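Local coordinates for chloride intracellular channel exc-4 (Caenorhabditis elegans, PDB 2YV9), which may insert into membranes to form chloride channels, and keeps the lumen of the excretory canal from widening into cysts as the tube grows, at residues E46-A49 with L50-I53; F113-P117 with S118-R122; I225-A228 with Y229-A233. All coordinates share one frame; numbering follows the deposited sequence. Where two conformers were deposited one is given.

Interaction 1. Residues E46-A49 with L50-I53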
# COMPACT_ATOMS: atom_id res chain seq x y z
N GLU A 46 1.97 -1.45 15.23
CA GLU A 46 3.33 -0.88 15.30
C GLU A 46 3.32 0.51 15.96
O GLU A 46 4.16 0.84 16.83
CB GLU A 46 3.92 -0.86 13.91
CG GLU A 46 4.21 -2.26 13.33
CD GLU A 46 4.65 -2.26 11.88
OE1 GLU A 46 4.79 -1.15 11.29
OE2 GLU A 46 4.87 -3.35 11.36
N LEU A 47 2.43 1.37 15.52
CA LEU A 47 2.29 2.69 16.17
C LEU A 47 2.00 2.58 17.67
O LEU A 47 2.55 3.37 18.46
CB LEU A 47 1.23 3.53 15.48
CG LEU A 47 1.74 3.98 14.10
CD1 LEU A 47 0.58 4.62 13.27
CD2 LEU A 47 2.87 4.94 14.12
N TYR A 48 1.18 1.62 18.07
CA TYR A 48 0.85 1.42 19.49
C TYR A 48 2.11 1.04 20.27
O TYR A 48 2.34 1.53 21.38
CB TYR A 48 -0.25 0.36 19.72
CG TYR A 48 -0.90 0.53 21.06
CD1 TYR A 48 -2.10 1.24 21.20
CD2 TYR A 48 -0.32 0.02 22.21
CE1 TYR A 48 -2.67 1.43 22.43
CE2 TYR A 48 -0.89 0.21 23.45
CZ TYR A 48 -2.06 0.91 23.57
OH TYR A 48 -2.66 1.08 24.83
N ALA A 49 2.94 0.19 19.68
CA ALA A 49 4.22 -0.18 20.33
C ALA A 49 5.02 1.08 20.68
O ALA A 49 5.56 1.20 21.78
CB ALA A 49 5.08 -1.11 19.44
N LEU A 50 5.08 2.01 19.74
CA LEU A 50 5.84 3.26 19.92
C LEU A 50 5.17 4.24 20.87
O LEU A 50 5.84 4.86 21.74
CB LEU A 50 6.13 3.97 18.60
CG LEU A 50 6.86 3.23 17.49
CD1 LEU A 50 6.96 4.11 16.26
CD2 LEU A 50 8.25 2.84 17.97
N TYR A 51 3.87 4.43 20.69
CA TYR A 51 2.97 5.13 21.62
C TYR A 51 3.17 4.69 23.09
O TYR A 51 3.39 5.53 23.97
CB TYR A 51 1.51 4.89 21.23
CG TYR A 51 0.53 5.39 22.23
CD1 TYR A 51 0.28 6.76 22.36
CD2 TYR A 51 -0.17 4.51 23.06
CE1 TYR A 51 -0.65 7.23 23.30
CE2 TYR A 51 -1.08 4.97 24.01
CZ TYR A 51 -1.32 6.33 24.12
OH TYR A 51 -2.23 6.78 25.07
N GLU A 52 3.09 3.39 23.36
CA GLU A 52 3.03 2.91 24.76
C GLU A 52 4.34 3.14 25.50
O GLU A 52 4.36 3.16 26.73
CB GLU A 52 2.64 1.44 24.86
CG GLU A 52 3.66 0.46 24.33
CD GLU A 52 3.17 -0.99 24.26
OE1 GLU A 52 1.98 -1.27 24.56
OE2 GLU A 52 4.01 -1.86 23.91
N ILE A 53 5.44 3.28 24.78
CA ILE A 53 6.73 3.61 25.43
C ILE A 53 7.09 5.11 25.38
O ILE A 53 8.19 5.50 25.82
CB ILE A 53 7.87 2.74 24.88
CG1 ILE A 53 8.08 2.96 23.37
CG2 ILE A 53 7.59 1.25 25.16
CD1 ILE A 53 9.24 2.14 22.80
O HOH W 1 6.31 -1.17 22.94

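Interaction 2. Residues F113-P117 with S118-R122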
# COMPACT_ATOMS: atom_id res chain seq x y z
N PHE A 113 11.39 -4.39 14.37
CA PHE A 113 11.55 -4.90 13.01
C PHE A 113 12.71 -5.83 12.94
O PHE A 113 13.83 -5.50 13.40
CB PHE A 113 11.76 -3.80 12.00
CG PHE A 113 10.56 -2.95 11.81
CD1 PHE A 113 9.58 -3.30 10.90
CD2 PHE A 113 10.38 -1.81 12.58
CE1 PHE A 113 8.49 -2.50 10.73
CE2 PHE A 113 9.28 -1.02 12.44
CZ PHE A 113 8.33 -1.36 11.52
N GLU A 114 12.43 -6.98 12.34
CA GLU A 114 13.42 -8.02 12.05
C GLU A 114 13.13 -8.62 10.68
O GLU A 114 12.08 -8.36 10.09
CB GLU A 114 13.35 -9.11 13.09
CG GLU A 114 13.66 -8.70 14.48
CD GLU A 114 15.08 -8.25 14.67
OE1 GLU A 114 15.94 -8.53 13.79
OE2 GLU A 114 15.31 -7.61 15.70
N LYS A 115 14.10 -9.34 10.13
CA LYS A 115 13.90 -10.08 8.88
C LYS A 115 13.97 -11.58 9.14
O LYS A 115 14.89 -12.08 9.79
CB LYS A 115 14.91 -9.67 7.81
CG LYS A 115 14.52 -8.42 7.05
CD LYS A 115 13.34 -8.68 6.09
CE LYS A 115 12.88 -7.40 5.40
NZ LYS A 115 11.40 -7.36 5.20
N ASP A 116 12.95 -12.30 8.69
CA ASP A 116 12.88 -13.72 8.96
C ASP A 116 12.09 -14.33 7.82
O ASP A 116 10.86 -14.14 7.74
CB ASP A 116 12.22 -13.99 10.27
CG ASP A 116 12.17 -15.47 10.61
OD1 ASP A 116 12.44 -16.29 9.71
OD2 ASP A 116 11.83 -15.78 11.75
N PRO A 117 12.77 -15.04 6.92
CA PRO A 117 12.07 -15.59 5.76
C PRO A 117 11.23 -16.83 6.12
O PRO A 117 10.25 -17.11 5.44
CB PRO A 117 13.21 -15.93 4.79
CG PRO A 117 14.35 -16.27 5.70
CD PRO A 117 14.22 -15.36 6.90
N SER A 118 11.55 -17.50 7.22
CA SER A 118 10.70 -18.56 7.75
C SER A 118 9.32 -17.98 8.06
O SER A 118 8.30 -18.50 7.62
CB SER A 118 11.30 -19.18 9.01
OG SER A 118 10.31 -19.90 9.75
N ALA A 119 9.31 -16.89 8.81
CA ALA A 119 8.06 -16.26 9.27
C ALA A 119 7.25 -15.73 8.10
O ALA A 119 6.01 -15.89 8.03
CB ALA A 119 8.38 -15.15 10.23
N GLU A 120 7.93 -15.05 7.17
CA GLU A 120 7.27 -14.43 6.00
C GLU A 120 6.58 -15.45 5.11
O GLU A 120 5.53 -15.16 4.50
CB GLU A 120 8.27 -13.64 5.14
CG GLU A 120 8.75 -12.39 5.82
CD GLU A 120 9.67 -11.51 5.00
OE1 GLU A 120 9.94 -11.84 3.83
OE2 GLU A 120 10.08 -10.46 5.55
N LYS A 121 7.20 -16.62 4.97
CA LYS A 121 6.58 -17.68 4.18
C LYS A 121 5.40 -18.33 4.91
O LYS A 121 4.38 -18.65 4.31
CB LYS A 121 7.64 -18.75 3.83
CG LYS A 121 8.67 -18.28 2.81
CD LYS A 121 9.83 -19.29 2.65
CE LYS A 121 11.19 -18.60 2.50
NZ LYS A 121 12.31 -19.48 2.96
N ARG A 122 5.50 -18.47 6.21
CA ARG A 122 4.48 -19.16 6.96
C ARG A 122 3.20 -18.31 6.95
O ARG A 122 2.09 -18.82 6.81
CB ARG A 122 4.93 -19.41 8.39
CG ARG A 122 6.04 -20.46 8.49
CD ARG A 122 5.47 -21.87 8.35
NE ARG A 122 6.54 -22.86 8.33
CZ ARG A 122 7.33 -23.12 7.29
NH1 ARG A 122 7.18 -22.46 6.14
NH2 ARG A 122 8.29 -24.04 7.40

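Interaction 3. Residues I225-A228 with Y229-A233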
# COMPACT_ATOMS: atom_id res chain seq x y z
N ILE A 225 -2.09 -17.01 20.35
CA ILE A 225 -3.35 -16.25 20.20
C ILE A 225 -3.71 -15.61 21.57
O ILE A 225 -4.10 -14.43 21.67
CB ILE A 225 -4.46 -17.16 19.67
CG1 ILE A 225 -4.12 -17.56 18.21
CG2 ILE A 225 -5.84 -16.44 19.76
CD1 ILE A 225 -4.89 -18.75 17.68
N LEU A 226 -3.59 -16.38 22.64
CA LEU A 226 -3.76 -15.80 23.98
C LEU A 226 -2.83 -14.61 24.22
O LEU A 226 -3.28 -13.60 24.72
CB LEU A 226 -3.55 -16.88 25.03
CG LEU A 226 -3.74 -16.44 26.49
CD1 LEU A 226 -5.03 -15.65 26.80
CD2 LEU A 226 -3.62 -17.72 27.42
N THR A 227 -1.57 -14.74 23.84
CA THR A 227 -0.65 -13.63 23.89
C THR A 227 -1.24 -12.43 23.14
O THR A 227 -1.23 -11.34 23.65
CB THR A 227 0.73 -14.04 23.40
OG1 THR A 227 1.21 -15.06 24.31
CG2 THR A 227 1.66 -12.87 23.39
N ALA A 228 -1.80 -12.66 21.97
CA ALA A 228 -2.43 -11.56 21.22
C ALA A 228 -3.50 -10.82 22.05
O ALA A 228 -3.56 -9.60 22.11
CB ALA A 228 -3.11 -12.13 19.95
N TYR A 229 -4.36 -11.62 22.62
CA TYR A 229 -5.53 -11.16 23.38
C TYR A 229 -5.10 -10.54 24.71
O TYR A 229 -5.97 -10.06 25.43
CB TYR A 229 -6.46 -12.34 23.61
CG TYR A 229 -7.04 -12.97 22.36
CD1 TYR A 229 -7.07 -12.27 21.13
CD2 TYR A 229 -7.73 -14.18 22.42
CE1 TYR A 229 -7.67 -12.86 19.99
CE2 TYR A 229 -8.34 -14.72 21.30
CZ TYR A 229 -8.29 -14.05 20.09
OH TYR A 229 -8.90 -14.59 18.98
N ARG A 230 -3.80 -10.62 25.03
CA ARG A 230 -3.22 -9.90 26.20
C ARG A 230 -2.22 -8.77 25.83
O ARG A 230 -1.60 -8.16 26.72
CB ARG A 230 -2.55 -10.91 27.18
CG ARG A 230 -3.50 -11.92 27.80
CD ARG A 230 -2.69 -12.97 28.58
NE ARG A 230 -3.50 -13.96 29.28
CZ ARG A 230 -3.00 -14.95 30.02
NH1 ARG A 230 -1.69 -15.11 30.14
NH2 ARG A 230 -3.83 -15.80 30.64
N THR A 231 -2.04 -8.49 24.52
CA THR A 231 -1.14 -7.48 24.02
C THR A 231 -1.98 -6.24 23.69
O THR A 231 -2.83 -6.28 22.80
CB THR A 231 -0.48 -7.99 22.76
OG1 THR A 231 0.30 -9.17 23.05
CG2 THR A 231 0.40 -6.93 22.10
N ALA A 232 -1.80 -5.16 24.44
CA ALA A 232 -2.57 -3.97 24.26
C ALA A 232 -2.55 -3.52 22.80
O ALA A 232 -3.58 -3.14 22.29
CB ALA A 232 -2.07 -2.84 25.22
N ALA A 233 -1.40 -3.57 22.14
CA ALA A 233 -1.30 -3.16 20.70
C ALA A 233 -2.34 -3.88 19.84
O ALA A 233 -2.95 -3.29 18.94
CB ALA A 233 0.08 -3.40 20.15

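Interaction 1. Residues E46-A49 with L50-I53
E52 folds back over the preceding turn and crosses the Y48 side chain nearly at right angles, bringing OE1 to the ring edge. Its CG lies between the backbone N and the carbonyl carbon (chi1 67°), and this torsion turns the chain toward residues 48 and 49. From the backbone outward, CB lies beside Y48 O and CE2, and E52 CG rests 3.3 Å from A49 O. E52 OE1 lies in the plane of the Y48 ring, 3.4 Å from CE2, where the slightly positive hydrogen rim probably suits an anionic oxygen. E52 OE2 takes a hydrogen bond of 2.6 Å from a water that also donates to A49 O, 2.7 Å away. Glutamate thus reaches, through water, a carbonyl near the helix end. On the face of Y48, Y51 makes an edge-to-face pair, its CD2 4.0 Å from Y48 CE1 and the two planes at 59°. Were Y48 replaced by an alanine, the Y51 edge would probably lose its aromatic face and E52 OE1 its ring edge, with a gap opened against A232 and A233. Beneath the side chains run the helical backbone bonds L50 N to E46 O, Y51 N to L47 O (2.8 Å) and E52 N to Y48 O. These are the last two turns of helix 38-52, the crossover helix between strands 19-25 and 57-63 in the thioredoxin-like domain. L47 and L50, branched and apolar, pack on I101 of helix 94-107, the small A49 faces M188, and Y48 lies against helix 232-236.

Interaction 2. Residues F113-P117 with S118-R122
An aspartate N-cap starts helix 117-140, with D116 in the capping position and P117 as the first helical residue. D116 CG stands anti to the backbone N (chi1 -178°), which carries OD1 forward to the amide groups of the first turn. D116 OD1 accepts a weak, well-bent bond from S118 N at 2.9 Å. Another weak bond, of 3.3 Å, joins A119 N to D116 OD1. OD2 forms a salt bridge with R178, so the carboxylate is shared between a helix start and an arginine, an arrangement likely to favour its charged form. Proline suits the next place because a first-turn residue needs no N-H to bond within the helix. The regular pattern then begins with E120 N bonded to D116 O at 3.1 Å and K121 N to P117 O. K121 lays its aliphatic chain along P117, its CE 3.4 Å from P117 O. A small A119 CB fits close against D116, 3.8 Å from its CG. Farther out, K115 NZ makes a weak salt bridge of 3.4 Å to E120 OE2; it is tentative, since E120 has two conformers. The same OE2 bonds to Y191 OH, which also accepts from D116 N. The cap therefore lies between helix 155-178, which supplies R178 and whose L174 touches S118, and the start of helix 190-210, while F113 reaches back to helix 94-107 through F102 and I101.

Interaction 3. Residues I225-A228 with Y229-A233
I225 and Y229 run alongside each other, and the methyl CG2 of I225 sits over the face of the Y229 ring. This CH-pi contact puts I225 CG2 3.8 Å from the Y229 ring centroid and 3.4 Å from Y229 CE2. Beta-branching explains it: with CG1 beside the backbone N (chi1 -68°), CG2 stands anti to that N and is directed at the ring, while I225 O lies above the ring nearer CG. The next residue, L226, holds CG anti to its N (chi1 -178°) and meets R230 one turn on. L226 CD2 lies 3.7 Å over one guanidinium face, toward its rim, while L226 CD1 comes 3.4 Å from R230 NE. The arginine chain is stretched out, its methylenes passing L226 O and CD1. T231 turns OG1 back to donate to T227 O at 2.7 Å. T227 O also accepts from R230 N at 3.0 Å, on the other side of the carbonyl plane, and T231 N closes a type I turn onto A228 O at 3.1 Å. T231 OG1 also bonds to Y182 OH, and Y229 OH to ND1 of H200, whose ring meets the tyrosine. Threonine thus suits this buried break between helices 219-228 and 232-236, its hydroxyl satisfying a carbonyl. Two donors on T227 O probably fix the turn's direction, while I225 and the amphipathic Y229 combine ring packing with a satisfied hydroxyl.

Overall arrangement
Interaction 1 touches both of the others, which do not touch each other. Its E46 OE1 packs 3.6 Å from F113 CZ of interaction 2, although the centres are about 21 Å apart. Toward interaction 3, about 14 Å away between centres, Y48 CE2 lies 3.7 Å from A232 CB. The nearest atoms of interactions 2 and 3 are about 12 Å apart, but both border helix 190-210, as does E46. Through F113, A232 and A233, at the outer ends of those contacts, the segment predicted to become transmembrane, which includes 46-53, packs against the helical part of this GST fold. The calcium ion held by Q78, P80 and T92 is about 12 Å from the L47 side chain.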